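Local coordinates for protein peptide amidase (PDB 1M22) that probably hydrolyses amide bonds, acting as a peptide amidase of the amidase signature type, at residues Y8-V13 and M227-A232; D26-T31 and E64-R69; L85-N90 and S146-Q151; L300-A305 and E481-A486; L326-K331 and P383-A388. All coordinates share one frame; numbering follows the deposited sequence.

Overall arrangement
From the N terminus, the loop 8-13 is met by the junction of strand 223-228 and helix 231-241, where contact 1 closes a loop of 213 residues. Contacts 2 and 3 nest inside that loop in series: the first joins helices 27-43 and 58-70, the second joins the end of strand 82-86, next to the active site, to the hairpin of 145-146 and 150-151. After contact 1 closes, contact 4 ties helix 289-302 to helix 470-484, and contact 5, between helices 319-340 and 383-407, nests within it. Y8 packs on T29 and L30, linking contacts 1 and 2, whereas E481 reaches V231 N, linking contacts 1 and 4. Contacts 3 and 5 touch none of the others.

Contact 1: Y8-V13 and M227-A232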
# COMPACT_ATOMS: atom_id res chain seq x y z
N TYR A 8 -20.80 9.82 4.46
CA TYR A 8 -20.24 8.56 3.98
C TYR A 8 -19.02 8.13 4.79
O TYR A 8 -18.36 7.14 4.45
CB TYR A 8 -19.87 8.68 2.50
CG TYR A 8 -20.99 9.29 1.69
CD1 TYR A 8 -22.22 8.65 1.57
CD2 TYR A 8 -20.84 10.55 1.11
CE1 TYR A 8 -23.28 9.24 0.89
CE2 TYR A 8 -21.90 11.15 0.43
CZ TYR A 8 -23.11 10.49 0.33
OH TYR A 8 -24.16 11.10 -0.33
N ALA A 9 -18.73 8.86 5.86
CA ALA A 9 -17.59 8.53 6.69
C ALA A 9 -17.68 7.11 7.24
O ALA A 9 -18.72 6.68 7.73
CB ALA A 9 -17.48 9.53 7.84
N GLU A 10 -16.57 6.39 7.14
CA GLU A 10 -16.47 5.02 7.64
C GLU A 10 -17.46 4.03 7.03
O GLU A 10 -17.70 2.97 7.60
CB GLU A 10 -16.63 5.00 9.17
CG GLU A 10 -15.71 5.97 9.91
CD GLU A 10 -14.25 5.75 9.58
OE1 GLU A 10 -13.76 4.61 9.76
OE2 GLU A 10 -13.59 6.72 9.16
N THR A 11 -18.01 4.37 5.87
CA THR A 11 -18.97 3.48 5.22
C THR A 11 -18.27 2.50 4.28
O THR A 11 -17.55 2.92 3.38
CB THR A 11 -20.02 4.29 4.43
OG1 THR A 11 -20.62 5.26 5.29
CG2 THR A 11 -21.11 3.37 3.90
N ASP A 12 -18.49 1.21 4.51
CA ASP A 12 -17.88 0.16 3.70
C ASP A 12 -18.35 0.14 2.25
O ASP A 12 -19.44 0.60 1.92
CB ASP A 12 -18.14 -1.22 4.32
CG ASP A 12 -17.48 -1.39 5.66
OD1 ASP A 12 -16.26 -1.14 5.76
OD2 ASP A 12 -18.17 -1.79 6.63
N VAL A 13 -17.50 -0.42 1.39
CA VAL A 13 -17.80 -0.54 -0.02
C VAL A 13 -19.12 -1.26 -0.26
O VAL A 13 -19.95 -0.81 -1.06
CB VAL A 13 -16.67 -1.30 -0.76
CG1 VAL A 13 -17.07 -1.60 -2.19
CG2 VAL A 13 -15.39 -0.46 -0.74
N MET A 227 -5.64 -0.35 0.12
CA MET A 227 -5.57 0.40 1.36
C MET A 227 -7.02 0.82 1.58
O MET A 227 -7.66 1.39 0.70
CB MET A 227 -4.61 1.57 1.21
CG MET A 227 -3.19 1.06 0.91
SD MET A 227 -1.89 2.28 0.68
CE MET A 227 -1.37 2.57 2.38
N ALA A 228 -7.54 0.49 2.76
CA ALA A 228 -8.93 0.74 3.08
C ALA A 228 -9.14 0.86 4.57
O ALA A 228 -8.25 0.53 5.36
CB ALA A 228 -9.77 -0.42 2.54
N ARG A 229 -10.32 1.31 4.97
CA ARG A 229 -10.60 1.46 6.39
C ARG A 229 -10.99 0.14 7.03
O ARG A 229 -10.94 -0.00 8.25
CB ARG A 229 -11.71 2.49 6.59
CG ARG A 229 -11.29 3.92 6.25
CD ARG A 229 -12.47 4.87 6.31
NE ARG A 229 -13.48 4.52 5.32
CZ ARG A 229 -13.42 4.85 4.03
NH1 ARG A 229 -12.40 5.56 3.56
NH2 ARG A 229 -14.38 4.46 3.20
N SER A 230 -11.37 -0.84 6.21
CA SER A 230 -11.78 -2.15 6.71
C SER A 230 -11.22 -3.28 5.88
O SER A 230 -10.87 -3.11 4.71
CB SER A 230 -13.31 -2.25 6.71
OG SER A 230 -13.80 -2.33 5.38
N VAL A 231 -11.14 -4.46 6.49
CA VAL A 231 -10.65 -5.64 5.80
C VAL A 231 -11.59 -6.02 4.66
O VAL A 231 -11.13 -6.44 3.60
CB VAL A 231 -10.50 -6.83 6.79
CG1 VAL A 231 -10.10 -8.10 6.03
CG2 VAL A 231 -9.46 -6.49 7.85
N ALA A 232 -12.89 -5.87 4.87
CA ALA A 232 -13.86 -6.20 3.82
C ALA A 232 -13.62 -5.34 2.57
O ALA A 232 -13.70 -5.83 1.45
CB ALA A 232 -15.28 -6.00 4.34
O HOH W 1 -15.00 1.95 5.21
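S230 and D12, each in the N-cap position of a helix (231-241 and 13-21), meet where the N-terminal loop lies against the end of strand 223-228. S230 OG donates to D12 OD1 at 2.8 Å, 39° out of the carboxylate plane. With chi1 at 70°, the same OG also faces its own helix and accepts from D233 N. Beside this pair, the type II turn Y8-T11 sits on R229. The E10 carboxylate rests on the last methylene, OE2 to R229 CD 3.6 Å, and its OE1 is salt-bridged to R487. E10 OE2 is 4.4 Å from R229 NE but well out of plane, with no N-H aimed at it. T11 O lies near the guanidinium plane at its edge, 3.5 Å from R229 NH2. Water 1 accepts from R229 NE at 3.0 Å, while NH1 is spent on the carbonyls of V173 and A178. The buried guanidinium, so held, would favour ionised E10, while D12, close to D233, is reached weakly through the water.

Contact 2: D26-T31 and E64-R69; sequences DSTTLT and ERDRER
D66 turns its CG beside its own backbone N (chi1 -74°), which aims the carboxylate from helix 58-70 at the first turn of helix 27-43, where it meets the backbone of S27 and T28. D26, the residue before that turn, has its CG set between backbone N and carbonyl carbon (chi1 52°), folding its carboxylate back over the same helix end. The two acids divide the amides of the turn. D66 OD1 takes S27 N at 2.8 Å through its syn lone pair, and OD2 takes T28 N at 3.0 Å, also on the syn side but somewhat out of plane. D26 OD1 receives T29 N at 2.8 Å in the N-cap bond and T29 OG1 as well. The two carboxylate planes are inclined at 49°, with D26 CB 3.4 Å from D66 OD2. D26 OD1 and D66 OD2 come within 4.0 Å of each other, a like-charge approach that the N-H groups and the positive end of the helix dipole would offset. S27 OG, not used by D66, hydrogen-bonds to G80 O. S27 and T31 pack on V123 of strand 123-128, T28 rests on A62 and A63, and T31 and L30 touch P82 of strand 82-86, so the two helices meet beside neighbouring strands of the central sheet.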
# COMPACT_ATOMS: atom_id res chain seq x y z
N ASP A 26 -26.23 7.71 -5.71
CA ASP A 26 -25.68 7.45 -7.03
C ASP A 26 -24.20 7.81 -7.02
O ASP A 26 -23.73 8.51 -6.13
CB ASP A 26 -26.42 8.19 -8.14
CG ASP A 26 -26.55 9.67 -7.88
OD1 ASP A 26 -25.60 10.28 -7.36
OD2 ASP A 26 -27.62 10.22 -8.21
N SER A 27 -23.48 7.33 -8.02
CA SER A 27 -22.06 7.58 -8.11
C SER A 27 -21.68 9.05 -8.19
O SER A 27 -20.69 9.47 -7.58
CB SER A 27 -21.46 6.82 -9.29
OG SER A 27 -20.05 6.87 -9.25
N THR A 28 -22.44 9.85 -8.93
CA THR A 28 -22.10 11.26 -9.05
C THR A 28 -22.20 11.98 -7.70
O THR A 28 -21.37 12.84 -7.39
CB THR A 28 -22.97 11.98 -10.10
OG1 THR A 28 -24.36 11.80 -9.80
CG2 THR A 28 -22.69 11.43 -11.49
N THR A 29 -23.20 11.64 -6.90
CA THR A 29 -23.37 12.27 -5.60
C THR A 29 -22.19 11.89 -4.69
O THR A 29 -21.59 12.75 -4.05
CB THR A 29 -24.68 11.82 -4.92
OG1 THR A 29 -25.79 12.23 -5.73
CG2 THR A 29 -24.82 12.45 -3.55
N LEU A 30 -21.87 10.61 -4.66
CA LEU A 30 -20.77 10.11 -3.84
C LEU A 30 -19.44 10.72 -4.30
O LEU A 30 -18.64 11.19 -3.48
CB LEU A 30 -20.71 8.59 -3.92
CG LEU A 30 -19.67 7.85 -3.07
CD1 LEU A 30 -19.82 8.22 -1.60
CD2 LEU A 30 -19.85 6.35 -3.26
N THR A 31 -19.22 10.72 -5.61
CA THR A 31 -18.00 11.26 -6.18
C THR A 31 -17.84 12.75 -5.86
O THR A 31 -16.77 13.19 -5.43
CB THR A 31 -17.97 11.04 -7.71
OG1 THR A 31 -17.91 9.63 -7.97
CG2 THR A 31 -16.76 11.72 -8.34
N GLU A 64 -21.35 8.17 -16.11
CA GLU A 64 -21.49 7.06 -17.04
C GLU A 64 -21.86 5.80 -16.26
O GLU A 64 -22.68 5.00 -16.72
CB GLU A 64 -20.20 6.85 -17.83
CG GLU A 64 -20.34 5.92 -19.03
CD GLU A 64 -21.41 6.38 -20.01
OE1 GLU A 64 -21.43 7.58 -20.35
OE2 GLU A 64 -22.23 5.54 -20.44
N ARG A 65 -21.26 5.62 -15.09
CA ARG A 65 -21.58 4.45 -14.27
C ARG A 65 -23.05 4.52 -13.85
O ARG A 65 -23.73 3.50 -13.79
CB ARG A 65 -20.70 4.37 -13.02
CG ARG A 65 -19.18 4.35 -13.25
CD ARG A 65 -18.60 3.15 -14.01
NE ARG A 65 -18.78 3.26 -15.42
CZ ARG A 65 -17.98 3.63 -16.42
NH1 ARG A 65 -16.71 4.00 -16.33
NH2 ARG A 65 -18.57 3.62 -17.60
N ASP A 66 -23.54 5.72 -13.56
CA ASP A 66 -24.93 5.88 -13.17
C ASP A 66 -25.87 5.60 -14.35
O ASP A 66 -26.93 5.00 -14.17
CB ASP A 66 -25.20 7.28 -12.60
CG ASP A 66 -24.62 7.47 -11.20
OD1 ASP A 66 -24.45 6.45 -10.49
OD2 ASP A 66 -24.37 8.63 -10.81
N ARG A 67 -25.48 6.04 -15.54
CA ARG A 67 -26.31 5.78 -16.72
C ARG A 67 -26.38 4.26 -16.94
O ARG A 67 -27.45 3.72 -17.23
CB ARG A 67 -25.74 6.47 -17.96
CG ARG A 67 -26.10 7.95 -18.07
CD ARG A 67 -25.66 8.54 -19.41
NE ARG A 67 -24.23 8.81 -19.47
CZ ARG A 67 -23.64 9.87 -18.94
NH1 ARG A 67 -24.36 10.79 -18.30
NH2 ARG A 67 -22.33 10.02 -19.03
N GLU A 68 -25.25 3.59 -16.78
CA GLU A 68 -25.21 2.14 -16.96
C GLU A 68 -26.11 1.47 -15.93
O GLU A 68 -26.84 0.53 -16.24
CB GLU A 68 -23.77 1.62 -16.81
CG GLU A 68 -22.82 2.14 -17.88
CD GLU A 68 -21.38 1.73 -17.64
OE1 GLU A 68 -21.01 1.45 -16.48
OE2 GLU A 68 -20.60 1.71 -18.62
N ARG A 69 -26.07 1.96 -14.69
CA ARG A 69 -26.91 1.39 -13.64
C ARG A 69 -28.38 1.55 -13.99
O ARG A 69 -29.16 0.60 -13.89
CB ARG A 69 -26.62 2.07 -12.29
CG ARG A 69 -27.41 1.49 -11.13
CD ARG A 69 -27.11 2.22 -9.82
NE ARG A 69 -25.73 2.03 -9.38
CZ ARG A 69 -25.28 0.96 -8.72
NH1 ARG A 69 -26.10 -0.04 -8.42
NH2 ARG A 69 -24.01 0.90 -8.36

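Contact 3: L85-N90 and S146-Q151; sequences LKDNIN and SARGGQ
D87 reaches R148 just past the end of strand 82-86, linking the central mixed sheet to a small beta-hairpin made of strands 145-146 and 150-151. The catalytic K86 directly precedes it, and its NZ bonds to the active-site S165. From CB the D87 chain runs with CG anti to the backbone N (chi1 -160°), which carries the carboxylate toward the hairpin, where CG comes to 4.1 Å from R148 NH1. OD2 goes further and forms a salt bridge with R148 NH1 at 3.2 Å, meeting the guanidinium at its edge, near its plane; it also bonds to S97 OG, which in addition bonds R148 NH1. OD1 turns to K127 NZ in a second salt bridge. Water 2 lies 2.8 Å from D87 OD1, probably donating to it, and accepts from R148 NH1 at 2.9 Å, so solvent probably adds a second link. R148 extends fully from CG to NE to arrive here, and its NH2 is salt-bridged to E53. Carboxylate and guanidinium planes stand 36° apart. Both charged groups are therefore bound on several sides, which should hold the D87 carboxylate in one orientation, on the residue that follows the catalytic lysine but well away from its NZ. The hairpin that presents R148 is braced by an ST motif: S146 OG accepts from G149 N at 2.9 Å.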
# COMPACT_ATOMS: atom_id res chain seq x y z
N LEU A 85 -5.46 6.53 -6.62
CA LEU A 85 -4.30 5.73 -7.02
C LEU A 85 -2.97 6.41 -6.70
O LEU A 85 -2.79 7.58 -7.03
CB LEU A 85 -4.34 5.48 -8.53
CG LEU A 85 -5.56 4.83 -9.16
CD1 LEU A 85 -5.50 5.00 -10.67
CD2 LEU A 85 -5.62 3.36 -8.78
N LYS A 86 -2.05 5.68 -6.09
CA LYS A 86 -0.72 6.22 -5.79
C LYS A 86 -0.14 6.73 -7.12
O LYS A 86 -0.28 6.08 -8.15
CB LYS A 86 0.16 5.13 -5.20
CG LYS A 86 1.55 5.58 -4.77
CD LYS A 86 2.26 4.43 -4.07
CE LYS A 86 3.65 4.79 -3.58
NZ LYS A 86 4.27 3.65 -2.85
N ASP A 87 0.53 7.88 -7.08
CA ASP A 87 1.05 8.46 -8.31
C ASP A 87 2.24 7.83 -9.01
O ASP A 87 2.98 8.50 -9.74
CB ASP A 87 1.28 9.97 -8.14
CG ASP A 87 1.34 10.69 -9.48
OD1 ASP A 87 0.54 10.35 -10.38
OD2 ASP A 87 2.17 11.61 -9.63
N ASN A 88 2.46 6.54 -8.77
CA ASN A 88 3.49 5.82 -9.52
C ASN A 88 2.77 4.79 -10.40
O ASN A 88 3.40 4.02 -11.13
CB ASN A 88 4.53 5.15 -8.61
CG ASN A 88 3.94 4.18 -7.60
OD1 ASN A 88 2.72 4.10 -7.43
ND2 ASN A 88 4.81 3.46 -6.91
N ILE A 89 1.43 4.82 -10.36
CA ILE A 89 0.59 3.91 -11.15
C ILE A 89 -0.01 4.67 -12.34
O ILE A 89 -0.72 5.66 -12.16
CB ILE A 89 -0.57 3.35 -10.28
CG1 ILE A 89 -0.01 2.62 -9.06
CG2 ILE A 89 -1.45 2.43 -11.12
CD1 ILE A 89 -1.06 2.21 -8.03
N ASN A 90 0.28 4.21 -13.56
CA ASN A 90 -0.23 4.86 -14.77
C ASN A 90 -1.75 4.89 -14.82
O ASN A 90 -2.41 3.87 -14.60
CB ASN A 90 0.27 4.13 -16.02
CG ASN A 90 1.78 4.20 -16.19
OD1 ASN A 90 2.49 4.84 -15.41
ND2 ASN A 90 2.28 3.53 -17.23
N SER A 146 7.38 15.10 -1.82
CA SER A 146 7.77 15.03 -3.22
C SER A 146 7.80 16.48 -3.72
O SER A 146 7.11 17.34 -3.17
CB SER A 146 6.81 14.18 -4.05
OG SER A 146 5.58 14.83 -4.29
N ALA A 147 8.59 16.74 -4.75
CA ALA A 147 8.69 18.10 -5.27
C ALA A 147 7.37 18.56 -5.90
O ALA A 147 6.99 19.72 -5.76
CB ALA A 147 9.81 18.18 -6.30
N ARG A 148 6.68 17.65 -6.58
CA ARG A 148 5.43 18.00 -7.23
C ARG A 148 4.23 18.03 -6.29
O ARG A 148 3.32 18.84 -6.46
CB ARG A 148 5.16 17.02 -8.38
CG ARG A 148 3.87 17.29 -9.13
CD ARG A 148 3.82 16.52 -10.45
NE ARG A 148 2.56 16.72 -11.15
CZ ARG A 148 1.56 15.84 -11.17
NH1 ARG A 148 1.68 14.69 -10.52
NH2 ARG A 148 0.44 16.11 -11.82
N GLY A 149 4.23 17.16 -5.28
CA GLY A 149 3.10 17.11 -4.37
C GLY A 149 3.28 17.76 -3.01
O GLY A 149 2.32 17.89 -2.25
N GLY A 150 4.50 18.19 -2.70
CA GLY A 150 4.72 18.80 -1.41
C GLY A 150 4.73 17.76 -0.30
O GLY A 150 5.00 16.58 -0.54
N GLN A 151 4.40 18.20 0.91
CA GLN A 151 4.40 17.34 2.08
C GLN A 151 3.03 16.85 2.52
O GLN A 151 2.18 17.65 2.92
CB GLN A 151 5.06 18.08 3.24
CG GLN A 151 5.15 17.27 4.52
CD GLN A 151 6.10 16.10 4.39
OE1 GLN A 151 7.29 16.28 4.12
NE2 GLN A 151 5.59 14.89 4.59
O HOH W 2 -0.50 12.90 -11.03

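Contact 4: L300-A305 and E481-A486; sequences LRRAGA and EQRTRA
R483 lays one face of its guanidinium against the end of helix 289-302, over R302 CB and A303 N. NH2 comes to 3.4 Å from R302 CB, while NH1 stands 3.7 Å from A303 N. Lower on the chain, R483 CD touches A303 CB at 3.8 Å, so the aliphatic part meets the methyl group and the flat head spreads over the backbone. The chain is bent at chi3 (-65°), which tips the head across the helix end. No hydrogen bond crosses between the segments; the charge is answered by E299, whose OE1 forms a salt bridge with R483 NE. Of the R302 side chain chiefly CB meets R483, while R302 O lies 3.7 Å from R483 NH1; the R302 guanidinium leads off at 63° to the other plane, with R302 NE 6.2 Å from R483 NH2. The backbone that R483 covers is shaped by a Schellman motif, in which G304 takes positive phi while A305 N bonds to L300 O at 3.1 Å and G304 N to R301 O at 2.9 Å. In the other segment, E481 O accepts from T484 N and from R485 N, the latter at 2.7 Å. Beneath the surface, L300 and A305 pack on I276 of strand 275-279 and on L271, and E481 of helix 470-484 holds V231 N at the start of helix 231-241.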
# COMPACT_ATOMS: atom_id res chain seq x y z
N LEU A 300 -7.10 -12.61 19.95
CA LEU A 300 -6.85 -13.71 19.01
C LEU A 300 -7.16 -15.05 19.67
O LEU A 300 -7.78 -15.92 19.06
CB LEU A 300 -5.39 -13.67 18.54
CG LEU A 300 -4.98 -12.48 17.67
CD1 LEU A 300 -3.48 -12.48 17.46
CD2 LEU A 300 -5.71 -12.54 16.34
N ARG A 301 -6.72 -15.22 20.92
CA ARG A 301 -6.97 -16.46 21.64
C ARG A 301 -8.45 -16.68 21.91
O ARG A 301 -8.97 -17.78 21.73
CB ARG A 301 -6.20 -16.47 22.97
CG ARG A 301 -4.70 -16.60 22.80
CD ARG A 301 -3.98 -16.65 24.13
NE ARG A 301 -2.54 -16.87 23.97
CZ ARG A 301 -1.60 -16.00 24.32
NH1 ARG A 301 -1.94 -14.84 24.87
NH2 ARG A 301 -0.32 -16.29 24.12
N ARG A 302 -9.14 -15.63 22.35
CA ARG A 302 -10.57 -15.72 22.64
C ARG A 302 -11.36 -16.04 21.38
O ARG A 302 -12.46 -16.59 21.45
CB ARG A 302 -11.07 -14.42 23.26
CG ARG A 302 -10.51 -14.14 24.65
CD ARG A 302 -10.99 -15.17 25.66
NE ARG A 302 -10.45 -14.93 27.00
CZ ARG A 302 -9.16 -15.00 27.31
NH1 ARG A 302 -8.26 -15.32 26.39
NH2 ARG A 302 -8.77 -14.76 28.56
N ALA A 303 -10.80 -15.69 20.22
CA ALA A 303 -11.45 -15.95 18.94
C ALA A 303 -11.23 -17.40 18.51
O ALA A 303 -11.78 -17.84 17.49
CB ALA A 303 -10.92 -15.00 17.88
N GLY A 304 -10.42 -18.13 19.27
CA GLY A 304 -10.18 -19.53 18.96
C GLY A 304 -8.81 -19.91 18.44
O GLY A 304 -8.57 -21.07 18.12
N ALA A 305 -7.90 -18.94 18.35
CA ALA A 305 -6.56 -19.24 17.85
C ALA A 305 -5.58 -19.54 18.96
O ALA A 305 -5.74 -19.08 20.10
CB ALA A 305 -6.05 -18.08 17.01
N GLU A 481 -10.48 -8.17 13.41
CA GLU A 481 -11.08 -6.86 13.25
C GLU A 481 -12.52 -6.79 13.76
O GLU A 481 -12.91 -5.83 14.43
CB GLU A 481 -11.05 -6.47 11.78
CG GLU A 481 -11.69 -5.13 11.47
CD GLU A 481 -12.07 -5.00 10.01
OE1 GLU A 481 -12.85 -5.85 9.53
OE2 GLU A 481 -11.60 -4.06 9.35
N GLN A 482 -13.30 -7.81 13.45
CA GLN A 482 -14.70 -7.82 13.85
C GLN A 482 -14.96 -7.87 15.34
O GLN A 482 -16.02 -7.44 15.80
CB GLN A 482 -15.44 -8.94 13.13
CG GLN A 482 -15.58 -8.69 11.63
CD GLN A 482 -16.20 -7.34 11.32
OE1 GLN A 482 -15.54 -6.42 10.83
NE2 GLN A 482 -17.49 -7.20 11.62
N ARG A 483 -14.02 -8.39 16.12
CA ARG A 483 -14.25 -8.43 17.56
C ARG A 483 -13.55 -7.28 18.28
O ARG A 483 -13.72 -7.10 19.48
CB ARG A 483 -13.84 -9.78 18.16
CG ARG A 483 -12.39 -10.20 18.01
CD ARG A 483 -12.19 -11.52 18.76
NE ARG A 483 -12.37 -11.34 20.20
CZ ARG A 483 -13.05 -12.16 21.00
NH1 ARG A 483 -13.63 -13.25 20.52
NH2 ARG A 483 -13.14 -11.89 22.30
N THR A 484 -12.78 -6.48 17.54
CA THR A 484 -12.07 -5.35 18.14
C THR A 484 -12.53 -4.00 17.62
O THR A 484 -12.72 -3.07 18.40
CB THR A 484 -10.55 -5.48 17.94
OG1 THR A 484 -10.26 -5.66 16.55
CG2 THR A 484 -10.01 -6.66 18.73
N ARG A 485 -12.71 -3.88 16.30
CA ARG A 485 -13.16 -2.63 15.69
C ARG A 485 -12.41 -1.45 16.30
O ARG A 485 -13.00 -0.44 16.68
CB ARG A 485 -14.67 -2.47 15.91
CG ARG A 485 -15.50 -3.64 15.38
CD ARG A 485 -15.44 -3.72 13.86
NE ARG A 485 -16.10 -2.58 13.22
CZ ARG A 485 -17.42 -2.39 13.20
NH1 ARG A 485 -18.23 -3.27 13.78
NH2 ARG A 485 -17.92 -1.33 12.60
N ALA A 486 -11.08 -1.57 16.35
CA ALA A 486 -10.22 -0.57 16.96
C ALA A 486 -10.03 0.74 16.22
O ALA A 486 -9.68 1.75 16.84
CB ALA A 486 -8.87 -1.18 17.26

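Contact 5: L326-K331 and P383-A388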
# COMPACT_ATOMS: atom_id res chain seq x y z
N LEU A 326 18.00 -4.17 -4.84
CA LEU A 326 17.17 -3.01 -5.14
C LEU A 326 17.88 -2.02 -6.06
O LEU A 326 17.27 -1.48 -6.98
CB LEU A 326 16.74 -2.30 -3.85
CG LEU A 326 15.81 -3.07 -2.91
CD1 LEU A 326 15.47 -2.21 -1.71
CD2 LEU A 326 14.54 -3.47 -3.65
N LEU A 327 19.16 -1.78 -5.81
CA LEU A 327 19.92 -0.85 -6.64
C LEU A 327 19.99 -1.34 -8.09
O LEU A 327 19.74 -0.58 -9.02
CB LEU A 327 21.34 -0.68 -6.08
CG LEU A 327 21.45 0.08 -4.76
CD1 LEU A 327 22.84 -0.09 -4.18
CD2 LEU A 327 21.13 1.55 -4.98
N TYR A 328 20.32 -2.62 -8.27
CA TYR A 328 20.41 -3.18 -9.62
C TYR A 328 19.07 -3.21 -10.33
O TYR A 328 18.96 -2.81 -11.49
CB TYR A 328 20.97 -4.60 -9.57
CG TYR A 328 22.47 -4.70 -9.44
CD1 TYR A 328 23.10 -4.45 -8.22
CD2 TYR A 328 23.26 -5.06 -10.53
CE1 TYR A 328 24.49 -4.56 -8.09
CE2 TYR A 328 24.64 -5.17 -10.41
CZ TYR A 328 25.25 -4.92 -9.19
OH TYR A 328 26.61 -5.05 -9.06
N GLU A 329 18.04 -3.67 -9.64
CA GLU A 329 16.72 -3.76 -10.25
C GLU A 329 16.09 -2.40 -10.52
O GLU A 329 15.33 -2.25 -11.47
CB GLU A 329 15.81 -4.64 -9.38
CG GLU A 329 16.30 -6.09 -9.33
CD GLU A 329 15.36 -7.03 -8.59
OE1 GLU A 329 14.24 -6.60 -8.23
OE2 GLU A 329 15.75 -8.20 -8.39
N PHE A 330 16.41 -1.41 -9.69
CA PHE A 330 15.86 -0.08 -9.90
C PHE A 330 16.36 0.51 -11.21
O PHE A 330 15.58 1.03 -12.00
CB PHE A 330 16.24 0.85 -8.74
CG PHE A 330 15.79 2.28 -8.92
CD1 PHE A 330 14.44 2.61 -8.92
CD2 PHE A 330 16.73 3.29 -9.13
CE1 PHE A 330 14.03 3.93 -9.11
CE2 PHE A 330 16.33 4.61 -9.32
CZ PHE A 330 14.98 4.93 -9.32
N LYS A 331 17.66 0.43 -11.47
CA LYS A 331 18.18 0.98 -12.71
C LYS A 331 17.58 0.24 -13.91
O LYS A 331 17.07 0.86 -14.84
CB LYS A 331 19.70 0.89 -12.78
CG LYS A 331 20.26 1.48 -14.07
CD LYS A 331 21.76 1.36 -14.17
CE LYS A 331 22.27 2.03 -15.43
NZ LYS A 331 23.76 1.96 -15.53
N PRO A 383 27.34 -11.34 -11.23
CA PRO A 383 27.27 -12.43 -10.25
C PRO A 383 26.89 -11.97 -8.85
O PRO A 383 26.16 -12.66 -8.14
CB PRO A 383 28.67 -13.03 -10.31
CG PRO A 383 29.06 -12.81 -11.74
CD PRO A 383 28.61 -11.39 -11.98
N ALA A 384 27.39 -10.81 -8.45
CA ALA A 384 27.11 -10.26 -7.13
C ALA A 384 25.62 -9.98 -6.96
O ALA A 384 25.05 -10.19 -5.89
CB ALA A 384 27.90 -8.98 -6.90
N TYR A 385 24.98 -9.50 -8.03
CA TYR A 385 23.56 -9.21 -7.98
C TYR A 385 22.78 -10.52 -7.91
O TYR A 385 21.87 -10.67 -7.09
CB TYR A 385 23.11 -8.42 -9.22
CG TYR A 385 21.63 -8.54 -9.48
CD1 TYR A 385 20.70 -7.95 -8.62
CD2 TYR A 385 21.15 -9.30 -10.54
CE1 TYR A 385 19.33 -8.12 -8.82
CE2 TYR A 385 19.79 -9.48 -10.75
CZ TYR A 385 18.88 -8.89 -9.88
OH TYR A 385 17.54 -9.10 -10.08
N ILE A 386 23.13 -11.46 -8.78
CA ILE A 386 22.47 -12.75 -8.80
C ILE A 386 22.51 -13.41 -7.43
O ILE A 386 21.51 -13.93 -6.95
CB ILE A 386 23.11 -13.68 -9.86
CG1 ILE A 386 22.90 -13.08 -11.26
CG2 ILE A 386 22.49 -15.08 -9.78
CD1 ILE A 386 23.49 -13.90 -12.39
N ARG A 387 23.68 -13.37 -6.79
CA ARG A 387 23.82 -13.96 -5.46
C ARG A 387 22.94 -13.23 -4.45
O ARG A 387 22.25 -13.85 -3.64
CB ARG A 387 25.28 -13.91 -4.99
CG ARG A 387 26.25 -14.69 -5.86
CD ARG A 387 27.56 -14.94 -5.12
NE ARG A 387 28.27 -13.71 -4.79
CZ ARG A 387 28.98 -12.99 -5.65
NH1 ARG A 387 29.08 -13.38 -6.92
NH2 ARG A 387 29.59 -11.89 -5.25
N ALA A 388 22.96 -11.90 -4.50
CA ALA A 388 22.17 -11.08 -3.58
C ALA A 388 20.67 -11.36 -3.70
O ALA A 388 19.98 -11.54 -2.70
CB ALA A 388 22.45 -9.61 -3.83
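Y328 and Y385 lie side by side where helix 319-340 packs on the first turns of helix 383-407. Their rings are nearly parallel, with planes at 22°, but they are slid apart to a centroid distance of 5.3 Å, so they scarcely overlap. Each chain runs past the other in the opposite direction, and the gap is closed by the methylene groups. Y385 CB stands over one face of the Y328 ring, 3.7 Å from its centroid and 14° off the normal, in a CH-pi contact. In return Y328 CB comes obliquely to Y385 CD1 at 3.5 Å. Y385 has its CG anti to the backbone N (chi1 159°), which throws the ring across the helix interface toward E329, one residue beyond Y328. E329 approaches from nearly a right angle, with its chain extended beyond CG, and its CG lies 3.7 Å from Y385 CE1. F219 and L380 also touch the Y385 side chain. The far end of Y328 gives a weak hydrogen bond to D382, while E329 is shared with a loop, its OE1 bonded to S218 and its OE2 to S220. These hydroxyls would offset the cost of burying the carboxylate, and the one hydrogen bond between the segments is Y385 OH to E329 OE2 at 2.6 Å, on the anti side but tilted from the carboxylate plane, OE2 lying in plane at the Y385 ring edge.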